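Local structure of CRISPR-associated protein CasA/Cse1 (Thermus thermophilus, 4AN8) at residues 61-66 and 241-246; 247-253 and 264-270. The protein probably serves as the CasA (Cse1) subunit of the Cascade ribonucleoprotein complex in type I-E CRISPR adaptive immunity against viruses and plasmids. One frame throughout, in Å; residues are numbered along the deposited sequence.

Interaction 1: 61-66 and 241-246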
ATOM      1  N   LEU A  61       3.290 -13.694  -4.546  1.00 16.84           N
ATOM      2  CA  LEU A  61       3.936 -14.084  -3.294  1.00 16.84           C
ATOM      3  C   LEU A  61       3.235 -15.273  -2.616  1.00 16.84           C
ATOM      4  O   LEU A  61       3.894 -16.157  -2.084  1.00 16.84           O
ATOM      5  CB  LEU A  61       3.990 -12.906  -2.336  1.00 16.25           C
ATOM      6  CG  LEU A  61       4.909 -11.789  -2.831  1.00 16.25           C
ATOM      7  CD1 LEU A  61       4.542 -10.438  -2.144  1.00 16.25           C
ATOM      8  CD2 LEU A  61       6.371 -12.166  -2.596  1.00 16.25           C
ATOM      9  N   ALA A  62       1.899 -15.275  -2.625  1.00 18.48           N
ATOM     10  CA  ALA A  62       1.147 -16.382  -2.053  1.00 18.48           C
ATOM     11  C   ALA A  62       1.572 -17.658  -2.758  1.00 18.48           C
ATOM     12  O   ALA A  62       1.934 -18.636  -2.112  1.00 18.48           O
ATOM     13  CB  ALA A  62      -0.368 -16.165  -2.225  1.00  9.74           C
ATOM     14  N   VAL A  63       1.541 -17.638  -4.091  1.00 24.13           N
ATOM     15  CA  VAL A  63       1.943 -18.803  -4.852  1.00 24.13           C
ATOM     16  C   VAL A  63       3.385 -19.240  -4.534  1.00 24.13           C
ATOM     17  O   VAL A  63       3.640 -20.422  -4.317  1.00 24.13           O
ATOM     18  CB  VAL A  63       1.770 -18.606  -6.372  1.00 15.14           C
ATOM     19  CG1 VAL A  63       2.314 -19.808  -7.091  1.00 15.14           C
ATOM     20  CG2 VAL A  63       0.280 -18.413  -6.724  1.00 15.14           C
ATOM     21  N   LEU A  64       4.318 -18.290  -4.507  1.00 24.34           N
ATOM     22  CA  LEU A  64       5.720 -18.599  -4.220  1.00 24.34           C
ATOM     23  C   LEU A  64       5.919 -19.237  -2.859  1.00 24.34           C
ATOM     24  O   LEU A  64       6.608 -20.249  -2.740  1.00 24.34           O
ATOM     25  CB  LEU A  64       6.598 -17.348  -4.304  1.00 21.68           C
ATOM     26  CG  LEU A  64       6.923 -16.877  -5.721  1.00 21.68           C
ATOM     27  CD1 LEU A  64       7.452 -15.440  -5.763  1.00 21.68           C
ATOM     28  CD2 LEU A  64       7.895 -17.883  -6.401  1.00 21.68           C
ATOM     29  N   HIS A  65       5.334 -18.638  -1.826  1.00 23.20           N
ATOM     30  CA  HIS A  65       5.473 -19.166  -0.481  1.00 23.20           C
ATOM     31  C   HIS A  65       4.988 -20.610  -0.372  1.00 23.20           C
ATOM     32  O   HIS A  65       5.590 -21.415   0.320  1.00 23.20           O
ATOM     33  CB  HIS A  65       4.718 -18.309   0.520  1.00 20.30           C
ATOM     34  CG  HIS A  65       5.425 -17.045   0.892  1.00 20.30           C
ATOM     35  ND1 HIS A  65       6.786 -16.994   1.115  1.00 20.30           N
ATOM     36  CD2 HIS A  65       4.954 -15.786   1.085  1.00 20.30           C
ATOM     37  CE1 HIS A  65       7.120 -15.761   1.465  1.00 20.30           C
ATOM     38  NE2 HIS A  65       6.031 -15.013   1.460  1.00 20.30           N
ATOM     39  N   ARG A  66       3.887 -20.933  -1.030  1.00 22.19           N
ATOM     40  CA  ARG A  66       3.340 -22.262  -0.910  1.00 22.19           C
ATOM     41  C   ARG A  66       4.138 -23.231  -1.778  1.00 22.19           C
ATOM     42  O   ARG A  66       4.518 -24.298  -1.325  1.00 22.19           O
ATOM     43  CB  ARG A  66       1.855 -22.266  -1.288  1.00 21.31           C
ATOM     44  CG  ARG A  66       1.023 -21.352  -0.417  1.00 21.31           C
ATOM     45  CD  ARG A  66       1.139 -21.777   1.044  1.00 21.31           C
ATOM     46  NE  ARG A  66       0.463 -23.053   1.284  1.00 21.31           N
ATOM     47  CZ  ARG A  66       0.378 -23.622   2.479  1.00 21.31           C
ATOM     48  NH1 ARG A  66       0.933 -23.024   3.533  1.00 21.31           N
ATOM     49  NH2 ARG A  66      -0.261 -24.783   2.616  1.00 21.31           N
ATOM     50  N   ARG A 241      -0.344 -16.059   6.560  1.00 21.82           N
ATOM     51  CA  ARG A 241       0.109 -15.104   5.560  1.00 21.82           C
ATOM     52  C   ARG A 241      -0.618 -15.248   4.218  1.00 21.82           C
ATOM     53  O   ARG A 241      -1.154 -14.277   3.697  1.00 21.82           O
ATOM     54  CB  ARG A 241       1.622 -15.181   5.352  1.00 16.48           C
ATOM     55  CG  ARG A 241       2.163 -14.076   4.434  1.00 16.48           C
ATOM     56  CD  ARG A 241       3.644 -14.262   4.190  1.00 16.48           C
ATOM     57  NE  ARG A 241       4.396 -14.237   5.440  1.00 16.48           N
ATOM     58  CZ  ARG A 241       5.702 -14.424   5.530  1.00 16.48           C
ATOM     59  NH1 ARG A 241       6.439 -14.634   4.426  1.00 16.48           N
ATOM     60  NH2 ARG A 241       6.277 -14.379   6.722  1.00 16.48           N
ATOM     61  N   THR A 242      -0.634 -16.449   3.652  1.00 14.96           N
ATOM     62  CA  THR A 242      -1.222 -16.603   2.332  1.00 14.96           C
ATOM     63  C   THR A 242      -2.725 -16.657   2.397  1.00 14.96           C
ATOM     64  O   THR A 242      -3.397 -16.364   1.402  1.00 14.96           O
ATOM     65  CB  THR A 242      -0.668 -17.817   1.577  1.00 19.89           C
ATOM     66  OG1 THR A 242      -1.182 -19.020   2.156  1.00 19.89           O
ATOM     67  CG2 THR A 242       0.844 -17.817   1.664  1.00 19.89           C
ATOM     68  N   ARG A 243      -3.268 -17.023   3.557  1.00 19.05           N
ATOM     69  CA  ARG A 243      -4.727 -17.024   3.715  1.00 19.05           C
ATOM     70  C   ARG A 243      -5.167 -15.564   3.682  1.00 19.05           C
ATOM     71  O   ARG A 243      -6.132 -15.202   3.047  1.00 19.05           O
ATOM     72  CB  ARG A 243      -5.154 -17.702   5.036  1.00 21.20           C
ATOM     73  CG  ARG A 243      -6.632 -17.539   5.368  1.00 21.20           C
ATOM     74  CD  ARG A 243      -7.037 -18.229   6.709  1.00 21.20           C
ATOM     75  NE  ARG A 243      -6.749 -19.669   6.703  1.00 21.20           N
ATOM     76  CZ  ARG A 243      -5.768 -20.226   7.419  1.00 21.20           C
ATOM     77  NH1 ARG A 243      -4.990 -19.495   8.222  1.00 21.20           N
ATOM     78  NH2 ARG A 243      -5.568 -21.528   7.354  1.00 21.20           N
ATOM     79  N   VAL A 244      -4.433 -14.720   4.376  1.00 16.51           N
ATOM     80  CA  VAL A 244      -4.707 -13.296   4.326  1.00 16.51           C
ATOM     81  C   VAL A 244      -4.437 -12.646   2.953  1.00 16.51           C
ATOM     82  O   VAL A 244      -5.243 -11.867   2.499  1.00 16.51           O
ATOM     83  CB  VAL A 244      -4.043 -12.565   5.491  1.00 14.78           C
ATOM     84  CG1 VAL A 244      -4.258 -11.043   5.369  1.00 14.78           C
ATOM     85  CG2 VAL A 244      -4.657 -13.080   6.791  1.00 14.78           C
ATOM     86  N   TYR A 245      -3.344 -13.006   2.286  1.00 19.31           N
ATOM     87  CA  TYR A 245      -3.063 -12.538   0.915  1.00 19.31           C
ATOM     88  C   TYR A 245      -4.176 -12.887  -0.077  1.00 19.31           C
ATOM     89  O   TYR A 245      -4.373 -12.206  -1.086  1.00 19.31           O
ATOM     90  CB  TYR A 245      -1.775 -13.181   0.383  1.00 17.81           C
ATOM     91  CG  TYR A 245      -0.475 -12.569   0.878  1.00 17.81           C
ATOM     92  CD1 TYR A 245      -0.461 -11.503   1.799  1.00 17.81           C
ATOM     93  CD2 TYR A 245       0.741 -13.065   0.428  1.00 17.81           C
ATOM     94  CE1 TYR A 245       0.734 -10.955   2.228  1.00 17.81           C
ATOM     95  CE2 TYR A 245       1.943 -12.521   0.850  1.00 17.81           C
ATOM     96  CZ  TYR A 245       1.940 -11.472   1.740  1.00 17.81           C
ATOM     97  OH  TYR A 245       3.151 -10.968   2.145  1.00 17.81           O
ATOM     98  N   THR A 246      -4.874 -13.987   0.176  1.00 17.41           N
ATOM     99  CA  THR A 246      -5.889 -14.431  -0.761  1.00 17.41           C
ATOM    100  C   THR A 246      -7.266 -14.480  -0.107  1.00 17.41           C
ATOM    101  O   THR A 246      -8.111 -15.259  -0.497  1.00 17.41           O
ATOM    102  CB  THR A 246      -5.533 -15.823  -1.320  1.00 19.09           C
ATOM    103  OG1 THR A 246      -5.529 -16.779  -0.250  1.00 19.09           O
ATOM    104  CG2 THR A 246      -4.133 -15.788  -2.029  1.00 19.09           C
TER
HETATM  105  O   HOH W   1       5.299 -12.194   1.516  1.00 51.38           O

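Interaction 2: 247-253 and 264-270. With ACT (acetate ion), chain D.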
ATOM      1  N   TRP A 247      -7.476 -13.631   0.891  1.00 17.65           N
ATOM      2  CA  TRP A 247      -8.723 -13.623   1.633  1.00 17.65           C
ATOM      3  C   TRP A 247      -9.984 -13.446   0.768  1.00 17.65           C
ATOM      4  O   TRP A 247     -10.057 -12.527  -0.063  1.00 17.65           O
ATOM      5  CB  TRP A 247      -8.674 -12.492   2.650  1.00 25.00           C
ATOM      6  CG  TRP A 247      -9.727 -12.589   3.677  1.00 25.00           C
ATOM      7  CD1 TRP A 247     -10.950 -11.977   3.663  1.00 25.00           C
ATOM      8  CD2 TRP A 247      -9.678 -13.373   4.881  1.00 25.00           C
ATOM      9  NE1 TRP A 247     -11.662 -12.328   4.793  1.00 25.00           N
ATOM     10  CE2 TRP A 247     -10.898 -13.181   5.555  1.00 25.00           C
ATOM     11  CE3 TRP A 247      -8.718 -14.219   5.446  1.00 25.00           C
ATOM     12  CZ2 TRP A 247     -11.180 -13.793   6.778  1.00 25.00           C
ATOM     13  CZ3 TRP A 247      -9.000 -14.833   6.656  1.00 25.00           C
ATOM     14  CH2 TRP A 247     -10.227 -14.618   7.308  1.00 25.00           C
ATOM     15  N   PRO A 248     -11.019 -14.289   1.007  1.00 17.98           N
ATOM     16  CA  PRO A 248     -12.290 -14.083   0.297  1.00 17.98           C
ATOM     17  C   PRO A 248     -13.220 -13.102   1.022  1.00 17.98           C
ATOM     18  O   PRO A 248     -14.092 -13.530   1.777  1.00 17.98           O
ATOM     19  CB  PRO A 248     -12.903 -15.486   0.288  1.00 23.44           C
ATOM     20  CG  PRO A 248     -12.450 -16.072   1.595  1.00 23.44           C
ATOM     21  CD  PRO A 248     -11.049 -15.498   1.854  1.00 23.44           C
ATOM     22  N   ALA A 249     -13.053 -11.797   0.787  1.00 20.56           N
ATOM     23  CA  ALA A 249     -13.779 -10.786   1.558  1.00 20.56           C
ATOM     24  C   ALA A 249     -15.241 -10.652   1.142  1.00 20.56           C
ATOM     25  O   ALA A 249     -16.089 -10.248   1.939  1.00 20.56           O
ATOM     26  CB  ALA A 249     -13.098  -9.456   1.439  1.00 12.28           C
ATOM     27  N   ARG A 250     -15.522 -10.961  -0.119  1.00 13.74           N
ATOM     28  CA  ARG A 250     -16.867 -10.865  -0.629  1.00 12.21           C
ATOM     29  C   ARG A 250     -17.164 -12.110  -1.437  1.00 12.84           C
ATOM     30  O   ARG A 250     -16.247 -12.729  -1.961  1.00 14.43           O
ATOM     31  CB  ARG A 250     -17.004  -9.626  -1.511  1.00 20.19           C
ATOM     32  CG  ARG A 250     -16.719  -8.299  -0.780  1.00 20.19           C
ATOM     33  CD  ARG A 250     -17.893  -7.895   0.161  1.00 20.19           C
ATOM     34  NE  ARG A 250     -17.641  -6.581   0.755  1.00 20.19           N
ATOM     35  CZ  ARG A 250     -16.896  -6.394   1.845  1.00 20.19           C
ATOM     36  NH1 ARG A 250     -16.364  -7.442   2.485  1.00 20.19           N
ATOM     37  NH2 ARG A 250     -16.696  -5.169   2.313  1.00 20.19           N
ATOM     38  N   GLY A 251     -18.449 -12.472  -1.537  1.00 19.69           N
ATOM     39  CA  GLY A 251     -18.863 -13.504  -2.471  1.00 19.82           C
ATOM     40  C   GLY A 251     -19.016 -12.852  -3.824  1.00 19.28           C
ATOM     41  O   GLY A 251     -19.725 -11.854  -3.968  1.00 20.58           O
ATOM     42  N   VAL A 252     -18.346 -13.396  -4.833  1.00 14.93           N
ATOM     43  CA  VAL A 252     -18.461 -12.844  -6.172  1.00 14.36           C
ATOM     44  C   VAL A 252     -18.567 -13.990  -7.138  1.00 13.58           C
ATOM     45  O   VAL A 252     -17.915 -15.027  -6.961  1.00 15.62           O
ATOM     46  CB  VAL A 252     -17.213 -12.009  -6.563  1.00 15.06           C
ATOM     47  CG1 VAL A 252     -17.310 -11.573  -8.026  1.00 15.06           C
ATOM     48  CG2 VAL A 252     -17.044 -10.801  -5.639  1.00 15.06           C
ATOM     49  N   ARG A 253     -19.399 -13.821  -8.160  1.00 26.74           N
ATOM     50  CA  ARG A 253     -19.360 -14.726  -9.297  1.00 27.16           C
ATOM     51  C   ARG A 253     -19.503 -13.961 -10.602  1.00 26.02           C
ATOM     52  O   ARG A 253     -20.624 -13.581 -10.990  1.00 27.46           O
ATOM     53  CB  ARG A 253     -20.448 -15.792  -9.227  1.00 43.72           C
ATOM     54  CG  ARG A 253     -19.980 -17.084  -9.839  1.00 43.72           C
ATOM     55  CD  ARG A 253     -20.871 -17.567 -10.953  1.00 43.72           C
ATOM     56  NE  ARG A 253     -22.236 -17.820 -10.512  1.00 43.72           N
ATOM     57  CZ  ARG A 253     -23.213 -18.219 -11.321  1.00 43.72           C
ATOM     58  NH1 ARG A 253     -22.970 -18.418 -12.610  1.00 43.72           N
ATOM     59  NH2 ARG A 253     -24.431 -18.421 -10.843  1.00 43.72           N
ATOM     60  N   MET A 264     -22.141  -9.479 -12.308  1.00 25.24           N
ATOM     61  CA  MET A 264     -21.680 -10.450 -11.339  1.00 25.24           C
ATOM     62  C   MET A 264     -22.763 -10.754 -10.297  1.00 25.24           C
ATOM     63  O   MET A 264     -23.545  -9.875  -9.915  1.00 25.24           O
ATOM     64  CB  MET A 264     -20.423  -9.919 -10.643  1.00 22.34           C
ATOM     65  CG  MET A 264     -20.644  -8.665  -9.823  1.00 22.34           C
ATOM     66  SD  MET A 264     -19.072  -8.056  -9.127  1.00 22.34           S
ATOM     67  CE  MET A 264     -19.618  -6.565  -8.314  1.00 22.34           C
ATOM     68  N   GLY A 265     -22.799 -12.005  -9.844  1.00 27.29           N
ATOM     69  CA  GLY A 265     -23.533 -12.357  -8.645  1.00 27.29           C
ATOM     70  C   GLY A 265     -22.684 -11.814  -7.523  1.00 27.29           C
ATOM     71  O   GLY A 265     -21.459 -11.746  -7.675  1.00 27.29           O
ATOM     72  N   TYR A 266     -23.311 -11.430  -6.414  1.00 25.16           N
ATOM     73  CA  TYR A 266     -22.624 -10.725  -5.346  1.00 25.16           C
ATOM     74  C   TYR A 266     -23.273 -10.994  -3.987  1.00 25.16           C
ATOM     75  O   TYR A 266     -24.494 -10.940  -3.856  1.00 25.16           O
ATOM     76  CB  TYR A 266     -22.624  -9.221  -5.648  1.00 23.20           C
ATOM     77  CG  TYR A 266     -21.636  -8.430  -4.808  1.00 23.20           C
ATOM     78  CD1 TYR A 266     -20.272  -8.425  -5.127  1.00 23.20           C
ATOM     79  CD2 TYR A 266     -22.052  -7.692  -3.702  1.00 23.20           C
ATOM     80  CE1 TYR A 266     -19.358  -7.732  -4.375  1.00 23.20           C
ATOM     81  CE2 TYR A 266     -21.120  -6.974  -2.928  1.00 23.20           C
ATOM     82  CZ  TYR A 266     -19.774  -7.009  -3.277  1.00 23.20           C
ATOM     83  OH  TYR A 266     -18.820  -6.317  -2.535  1.00 23.20           O
ATOM     84  N   GLY A 267     -22.451 -11.294  -2.983  1.00 21.84           N
ATOM     85  CA  GLY A 267     -22.922 -11.505  -1.621  1.00 21.84           C
ATOM     86  C   GLY A 267     -21.796 -11.455  -0.602  1.00 21.84           C
ATOM     87  O   GLY A 267     -20.680 -11.090  -0.927  1.00 21.84           O
ATOM     88  N   PRO A 268     -22.075 -11.843   0.647  1.00 22.24           N
ATOM     89  CA  PRO A 268     -21.012 -11.950   1.664  1.00 22.24           C
ATOM     90  C   PRO A 268     -20.106 -13.120   1.224  1.00 22.24           C
ATOM     91  O   PRO A 268     -20.628 -13.953   0.493  1.00 22.24           O
ATOM     92  CB  PRO A 268     -21.809 -12.271   2.917  1.00 24.31           C
ATOM     93  CG  PRO A 268     -23.002 -13.083   2.377  1.00 24.31           C
ATOM     94  CD  PRO A 268     -23.334 -12.491   1.061  1.00 24.31           C
ATOM     95  N   GLY A 269     -18.834 -13.261   1.580  1.00 32.79           N
ATOM     96  CA  GLY A 269     -18.117 -12.617   2.640  1.00 32.79           C
ATOM     97  C   GLY A 269     -17.763 -13.711   3.642  1.00 32.79           C
ATOM     98  O   GLY A 269     -18.634 -14.179   4.338  1.00 32.79           O
ATOM     99  N   VAL A 270     -16.512 -14.153   3.711  1.00 24.61           N
ATOM    100  CA  VAL A 270     -16.061 -14.808   4.937  1.00 24.61           C
ATOM    101  C   VAL A 270     -15.760 -13.757   6.007  1.00 24.61           C
ATOM    102  O   VAL A 270     -15.041 -12.785   5.770  1.00 24.61           O
ATOM    103  CB  VAL A 270     -14.834 -15.724   4.741  1.00 21.87           C
ATOM    104  CG1 VAL A 270     -14.285 -16.176   6.099  1.00 21.87           C
ATOM    105  CG2 VAL A 270     -15.201 -16.922   3.923  1.00 21.87           C
TER
HETATM  106  C   ACT D1498     -19.316  -3.596   0.365  1.00 46.28           C
HETATM  107  O   ACT D1498     -18.097  -3.888   0.176  1.00 46.67           O
HETATM  108  OXT ACT D1498     -20.154  -4.160  -0.398  1.00 46.25           O
HETATM  109  CH3 ACT D1498     -19.740  -2.623   1.441  1.00 46.50           C
HETATM  110  O   HOH W   2     -15.878 -10.309   4.711  1.00 51.38           O

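Interaction 1: 61-66 and 241-246
Segment 61-66 of helix 50-67 packs against helix 241-245 in a buried, nearly antiparallel contact between sequence-distant helices, segment axes 9.4 Å apart and N-to-C directions 156° apart. They come closest where Ala62 faces Thr242 (CA to CA 5.0 Å). The small methyl of Ala62 permits this: its CB lies 3.8 Å from Thr246 CG2. Thr242, in the p rotamer, turns CG2 to 4.0 Å from Ala62 CA; Thr246 OG1 donates to Thr242 O (2.7 Å). Tyr245 (chi1 m) directs its ring edge at Ala62 N (CD2 3.9 Å), while CE2 lies 3.8 Å from Leu61 CB. One side is polar: water 1 joins Tyr245 OH (2.6 Å) to His65 NE2 (2.9 Å), and Arg241, bending at chi3, brings NH1 to 3.0 Å from His65 NE2. Arg241 NH1 donates to Val208 O; His65 ND1 bonds Gly70 O. Arg66 CD lies 3.8 Å from Thr242 OG1, its guanidinium salt-bridged to Glu220. Helices 88-98 and 32-37 pack on Val63 and Leu64, helix 199-206 on Leu61 and Leu64.

Interaction 2: 247-253 and 264-270
This contact is the antiparallel pairing within the beta hairpin of strands 250-256 and 261-273. The axes of 250-253 and 264-268 approach to 4.4 Å, with directions 165° apart. Two hydrogen-bonded pairs set the register. Gly251 N donates to Gly267 O (2.7 Å) and Gly267 N to Gly251 O (3.0 Å); Arg253 N donates to Gly265 O (3.0 Å) and Gly265 N to Arg253 O (2.9 Å). Between them lies the non-hydrogen-bonded pair Val252 and Tyr266, whose side chains share one face, with Val252 CG2 4.0 Å from Tyr266 CD1. Val252 CG1 also lies 4.1 Å from Met264 SD. An ideal CB on Gly251 would fall 2.6 Å from Pro268 O, so the close backbone leaves no room for a side chain there. The peptide between Pro268 and Gly269 is cis, and Gly269 has a positive phi of 114°. Beyond this bend Val270 N donates to Pro248 O (3.2 Å), the carbonyl of the residue centring an inverse gamma turn; Pro248 CG meets Val270 CG2 at 3.7 Å, and water 2 donates to Ala249 O and Val270 O (both 2.8 Å). Arg250 NE and NH2 bind acetate O at 2.8 and 2.9 Å, while NH1 donates to Ala249 O (2.9 Å). Tyr266 OH hydrogen-bonds His164; its 3.3 Å approach to acetate OXT is at best weak. The acetate probably came from the crystallisation liquor, so the chemistry is consistent with a place where the Arg250 guanidinium can accept an anion; no natural ligand is identified.

How the interactions relate
Interactions 1 and 2 follow in series along the chain: 61-66 meets 241-246, then 247-253 meets 264-270. Thr246 and Trp247 are consecutive, so helix 241-245 leads through a short loop directly into strand 250-256. The two contact centres are about 19 Å apart, and no other touch links them. Their separations in sequence differ sharply: 175 residues at the closest ends for interaction 1, but 11 for interaction 2. The first therefore brings distant parts of the chain together through helix packing, whereas the second is a local hairpin within a four-stranded mixed sheet. One continuous run of chain thus joins the packing of helices 50-67 and 241-245 to the pairing of strands 250-256 and 261-273.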